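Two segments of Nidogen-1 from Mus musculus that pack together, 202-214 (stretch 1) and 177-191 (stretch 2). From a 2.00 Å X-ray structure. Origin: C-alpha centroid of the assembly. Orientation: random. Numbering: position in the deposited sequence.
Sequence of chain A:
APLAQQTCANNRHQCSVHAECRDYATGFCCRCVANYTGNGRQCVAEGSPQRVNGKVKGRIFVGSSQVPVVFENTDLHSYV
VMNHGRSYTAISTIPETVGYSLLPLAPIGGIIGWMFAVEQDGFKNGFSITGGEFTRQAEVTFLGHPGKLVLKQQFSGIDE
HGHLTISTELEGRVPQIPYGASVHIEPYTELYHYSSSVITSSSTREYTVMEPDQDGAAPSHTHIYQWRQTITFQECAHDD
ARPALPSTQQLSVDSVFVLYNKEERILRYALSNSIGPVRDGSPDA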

# COMPACT_ATOMS: atom_id res chain seq x y z
N SER A 202 9.84 15.14 2.80
CA SER A 202 9.95 15.26 4.25
C SER A 202 8.58 15.74 4.72
O SER A 202 8.00 16.64 4.11
CB SER A 202 11.03 16.27 4.63
OG SER A 202 11.24 16.30 6.03
N SER A 203 8.07 15.14 5.79
CA SER A 203 6.75 15.49 6.29
C SER A 203 6.64 15.30 7.80
O SER A 203 7.06 14.28 8.34
CB SER A 203 5.69 14.64 5.58
OG SER A 203 4.41 14.77 6.17
N THR A 204 6.06 16.29 8.47
CA THR A 204 5.86 16.25 9.91
C THR A 204 4.35 16.12 10.12
O THR A 204 3.59 17.00 9.71
CB THR A 204 6.38 17.53 10.59
OG1 THR A 204 7.78 17.68 10.31
CG2 THR A 204 6.19 17.46 12.11
N ARG A 205 3.92 15.02 10.74
CA ARG A 205 2.50 14.77 10.97
C ARG A 205 2.20 14.30 12.39
O ARG A 205 3.11 13.97 13.15
CB ARG A 205 1.99 13.68 10.00
CG ARG A 205 2.29 13.93 8.54
CD ARG A 205 1.44 13.02 7.65
NE ARG A 205 1.93 11.65 7.55
CZ ARG A 205 2.94 11.26 6.76
NH1 ARG A 205 3.57 12.15 6.00
NH2 ARG A 205 3.28 9.98 6.70
N GLU A 206 0.92 14.27 12.74
CA GLU A 206 0.53 13.81 14.06
C GLU A 206 -0.35 12.57 13.94
O GLU A 206 -0.94 12.32 12.88
CB GLU A 206 -0.23 14.92 14.81
CG GLU A 206 -1.63 15.17 14.31
CD GLU A 206 -2.43 16.12 15.21
OE1 GLU A 206 -3.67 16.19 15.02
OE2 GLU A 206 -1.83 16.78 16.08
N TYR A 207 -0.42 11.80 15.01
CA TYR A 207 -1.25 10.60 15.05
C TYR A 207 -1.83 10.50 16.45
O TYR A 207 -1.27 11.03 17.41
CB TYR A 207 -0.42 9.35 14.70
CG TYR A 207 0.77 9.10 15.60
CD1 TYR A 207 0.67 8.26 16.70
CD2 TYR A 207 2.01 9.70 15.34
CE1 TYR A 207 1.76 8.03 17.54
CE2 TYR A 207 3.10 9.48 16.18
CZ TYR A 207 2.97 8.65 17.28
OH TYR A 207 4.03 8.45 18.13
N THR A 208 -2.98 9.84 16.57
CA THR A 208 -3.64 9.72 17.85
C THR A 208 -3.62 8.30 18.40
O THR A 208 -3.85 7.35 17.66
CB THR A 208 -5.11 10.16 17.75
OG1 THR A 208 -5.16 11.52 17.33
CG2 THR A 208 -5.81 10.02 19.11
N VAL A 209 -3.33 8.17 19.69
CA VAL A 209 -3.31 6.87 20.36
C VAL A 209 -4.51 6.73 21.29
O VAL A 209 -4.69 7.53 22.22
CB VAL A 209 -2.03 6.69 21.21
CG1 VAL A 209 -2.08 5.35 21.93
CG2 VAL A 209 -0.79 6.76 20.32
N MET A 210 -5.34 5.73 21.04
CA MET A 210 -6.51 5.46 21.87
C MET A 210 -6.16 4.32 22.83
O MET A 210 -5.69 3.26 22.41
CB MET A 210 -7.70 5.06 21.00
CG MET A 210 -8.17 6.15 20.05
SD MET A 210 -9.60 5.63 19.07
CE MET A 210 -10.94 5.96 20.23
N GLU A 211 -6.39 4.56 24.12
CA GLU A 211 -6.09 3.57 25.17
C GLU A 211 -6.90 2.28 25.05
O GLU A 211 -8.00 2.28 24.49
CB GLU A 211 -6.31 4.21 26.54
CG GLU A 211 -5.31 5.31 26.89
CD GLU A 211 -3.93 4.75 27.23
OE1 GLU A 211 -3.86 3.85 28.08
OE2 GLU A 211 -2.92 5.22 26.64
N PRO A 212 -6.37 1.16 25.58
CA PRO A 212 -7.00 -0.16 25.56
C PRO A 212 -8.50 -0.13 25.82
O PRO A 212 -8.96 0.44 26.81
CB PRO A 212 -6.25 -0.93 26.64
CG PRO A 212 -4.88 -0.37 26.52
CD PRO A 212 -5.13 1.12 26.39
N ASP A 213 -9.26 -0.75 24.92
CA ASP A 213 -10.71 -0.78 25.02
C ASP A 213 -11.20 -1.66 26.18
O ASP A 213 -11.62 -2.80 25.98
CB ASP A 213 -11.31 -1.28 23.70
CG ASP A 213 -12.82 -1.37 23.74
OD1 ASP A 213 -13.47 -0.37 24.12
OD2 ASP A 213 -13.35 -2.44 23.39
N GLN A 214 -11.13 -1.11 27.39
CA GLN A 214 -11.57 -1.80 28.59
C GLN A 214 -12.20 -0.78 29.54
O GLN A 214 -12.00 0.42 29.37
CB GLN A 214 -10.39 -2.49 29.28
CG GLN A 214 -9.33 -1.55 29.81
CD GLN A 214 -8.18 -2.28 30.47
OE1 GLN A 214 -7.50 -3.09 29.84
NE2 GLN A 214 -7.96 -2.01 31.75
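Stretch 2, residues 177-191: IPYGASVHIEPYTEL

The apolar centre of this contact lies where V209, in the long strand 202-210, faces V183, in the short strand that begins at S182. The two strands run antiparallel, with 152° between their N-to-C directions and axes approaching to 4.7 Å. V209 and V183 form a non-hydrogen-bonded pair, their CA atoms 4.7 Å apart, so V209 CG2 comes within 4.3 Å of V183 CG2 on one face of the sheet. Branched valines suit this place: both are buried, and both tolerate the extended backbone. Next to them, Y207 CD1 lies 4.3 Å from V183 CG1, and Y207 CB lies 4.1 Å from I185 CG1.

The backbone fixes this register. H184 N donates to T208 O (2.9 Å) and T208 N to H184 O (3.0 Å); M210 N donates to S182 O (2.9 Å) and S182 N to M210 O (3.0 Å). The side chains of these two pairs occupy the other face, where S182 OG also binds a water held by E211 O.

Before S182, stretch 2 makes a type II turn from P178 to A181, closed by A181 N to P178 O (3.1 Å). G180 takes phi/psi of 86/-2°, at which a CB would jam against the preceding carbonyl. P212 packs on the turn, its CG 4.3 Å from P178 CB and its CD 4.2 Å from A181 CB.

Toward the other end the backbones separate: strand 188-191 stays antiparallel at 158°, but its axis comes no nearer than 7.1 Å. Long side chains and waters span the gap. The guanidinium of R205 lies flat on the Y188 ring, centres 3.9 Å apart, a cation-pi contact, while R205 NH1 forms a salt bridge with E190 OE2 (3.0 Å). Arginine can do both because its planar cation offers a face for stacking and an edge for hydrogen bonding.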

# COMPACT_ATOMS: atom_id res chain seq x y z
N ILE A 177 3.89 1.68 22.77
CA ILE A 177 2.44 1.86 22.71
C ILE A 177 1.86 0.75 23.57
O ILE A 177 2.26 -0.41 23.45
CB ILE A 177 1.93 1.77 21.25
CG1 ILE A 177 2.26 3.07 20.53
CG2 ILE A 177 0.43 1.51 21.23
CD1 ILE A 177 1.69 3.18 19.16
N PRO A 178 0.93 1.09 24.49
CA PRO A 178 0.30 0.11 25.38
C PRO A 178 -0.32 -1.09 24.66
O PRO A 178 -0.91 -0.94 23.60
CB PRO A 178 -0.76 0.93 26.11
CG PRO A 178 -0.16 2.31 26.14
CD PRO A 178 0.40 2.44 24.74
N TYR A 179 -0.17 -2.27 25.25
CA TYR A 179 -0.75 -3.48 24.68
C TYR A 179 -2.26 -3.30 24.56
O TYR A 179 -2.92 -2.87 25.51
CB TYR A 179 -0.46 -4.69 25.58
CG TYR A 179 0.87 -5.38 25.35
CD1 TYR A 179 1.97 -4.69 24.84
CD2 TYR A 179 1.04 -6.73 25.67
CE1 TYR A 179 3.21 -5.32 24.66
CE2 TYR A 179 2.27 -7.37 25.50
CZ TYR A 179 3.35 -6.66 24.99
OH TYR A 179 4.56 -7.29 24.82
N GLY A 180 -2.81 -3.60 23.39
CA GLY A 180 -4.24 -3.49 23.19
C GLY A 180 -4.75 -2.12 22.77
O GLY A 180 -5.95 -1.95 22.55
N ALA A 181 -3.86 -1.15 22.66
CA ALA A 181 -4.25 0.19 22.25
C ALA A 181 -4.43 0.23 20.73
O ALA A 181 -4.01 -0.69 20.02
CB ALA A 181 -3.18 1.20 22.68
N SER A 182 -5.08 1.28 20.24
CA SER A 182 -5.30 1.44 18.80
C SER A 182 -4.75 2.81 18.38
O SER A 182 -4.48 3.66 19.22
CB SER A 182 -6.79 1.33 18.48
OG SER A 182 -7.55 2.24 19.26
N VAL A 183 -4.60 3.01 17.07
CA VAL A 183 -4.06 4.27 16.54
C VAL A 183 -4.89 4.84 15.37
O VAL A 183 -5.41 4.09 14.55
CB VAL A 183 -2.59 4.05 16.05
CG1 VAL A 183 -2.11 5.25 15.26
CG2 VAL A 183 -1.68 3.81 17.25
N HIS A 184 -5.00 6.16 15.31
CA HIS A 184 -5.74 6.81 14.24
C HIS A 184 -4.93 7.89 13.52
O HIS A 184 -4.28 8.72 14.15
CB HIS A 184 -7.03 7.45 14.78
CG HIS A 184 -7.82 8.18 13.73
ND1 HIS A 184 -8.36 7.54 12.63
CD2 HIS A 184 -8.14 9.49 13.59
CE1 HIS A 184 -8.98 8.42 11.87
NE2 HIS A 184 -8.86 9.61 12.43
N ILE A 185 -5.01 7.87 12.19
CA ILE A 185 -4.30 8.82 11.34
C ILE A 185 -5.31 9.52 10.41
O ILE A 185 -6.07 8.87 9.70
CB ILE A 185 -3.22 8.08 10.50
CG1 ILE A 185 -2.12 7.56 11.43
CG2 ILE A 185 -2.64 9.00 9.44
CD1 ILE A 185 -1.23 6.49 10.81
N GLU A 186 -5.30 10.85 10.44
CA GLU A 186 -6.19 11.67 9.62
C GLU A 186 -5.61 11.88 8.21
O GLU A 186 -4.43 11.67 7.99
CB GLU A 186 -6.37 13.05 10.26
CG GLU A 186 -7.15 13.07 11.56
CD GLU A 186 -8.63 13.27 11.33
OE1 GLU A 186 -9.26 12.40 10.69
OE2 GLU A 186 -9.16 14.30 11.78
N PRO A 187 -6.45 12.28 7.24
CA PRO A 187 -6.00 12.51 5.87
C PRO A 187 -4.86 13.54 5.83
O PRO A 187 -4.79 14.42 6.69
CB PRO A 187 -7.25 13.02 5.17
CG PRO A 187 -8.34 12.24 5.86
CD PRO A 187 -7.92 12.35 7.32
N TYR A 188 -3.97 13.41 4.85
CA TYR A 188 -2.83 14.33 4.72
C TYR A 188 -2.30 14.37 3.29
O TYR A 188 -2.67 13.56 2.45
CB TYR A 188 -1.70 13.90 5.67
CG TYR A 188 -1.11 12.53 5.35
CD1 TYR A 188 -0.04 12.39 4.45
CD2 TYR A 188 -1.62 11.37 5.94
CE1 TYR A 188 0.49 11.13 4.15
CE2 TYR A 188 -1.09 10.10 5.64
CZ TYR A 188 -0.03 9.99 4.75
OH TYR A 188 0.52 8.76 4.47
N THR A 189 -1.43 15.34 3.02
CA THR A 189 -0.81 15.48 1.71
C THR A 189 0.71 15.49 1.91
O THR A 189 1.19 15.89 2.97
CB THR A 189 -1.22 16.81 1.01
OG1 THR A 189 -0.78 17.92 1.81
CG2 THR A 189 -2.73 16.89 0.84
N GLU A 190 1.44 15.03 0.90
CA GLU A 190 2.90 14.98 0.94
C GLU A 190 3.46 15.47 -0.38
O GLU A 190 2.89 15.19 -1.43
CB GLU A 190 3.42 13.54 1.11
CG GLU A 190 3.29 12.92 2.47
CD GLU A 190 4.03 11.59 2.52
OE1 GLU A 190 3.72 10.73 1.67
OE2 GLU A 190 4.91 11.42 3.38
N LEU A 191 4.58 16.19 -0.33
CA LEU A 191 5.20 16.68 -1.55
C LEU A 191 6.43 15.85 -1.90
O LEU A 191 7.31 15.62 -1.06
CB LEU A 191 5.60 18.15 -1.39
CG LEU A 191 4.43 19.12 -1.16
CD1 LEU A 191 4.94 20.55 -1.05
CD2 LEU A 191 3.43 19.00 -2.30
O HOH W 1 -8.33 0.96 21.59
O HOH W 2 -3.66 12.37 12.38
O HOH W 3 3.01 16.72 4.88
O HOH W 4 5.32 8.95 4.49
O HOH W 5 8.47 16.98 1.01
O HOH W 6 5.53 16.91 2.31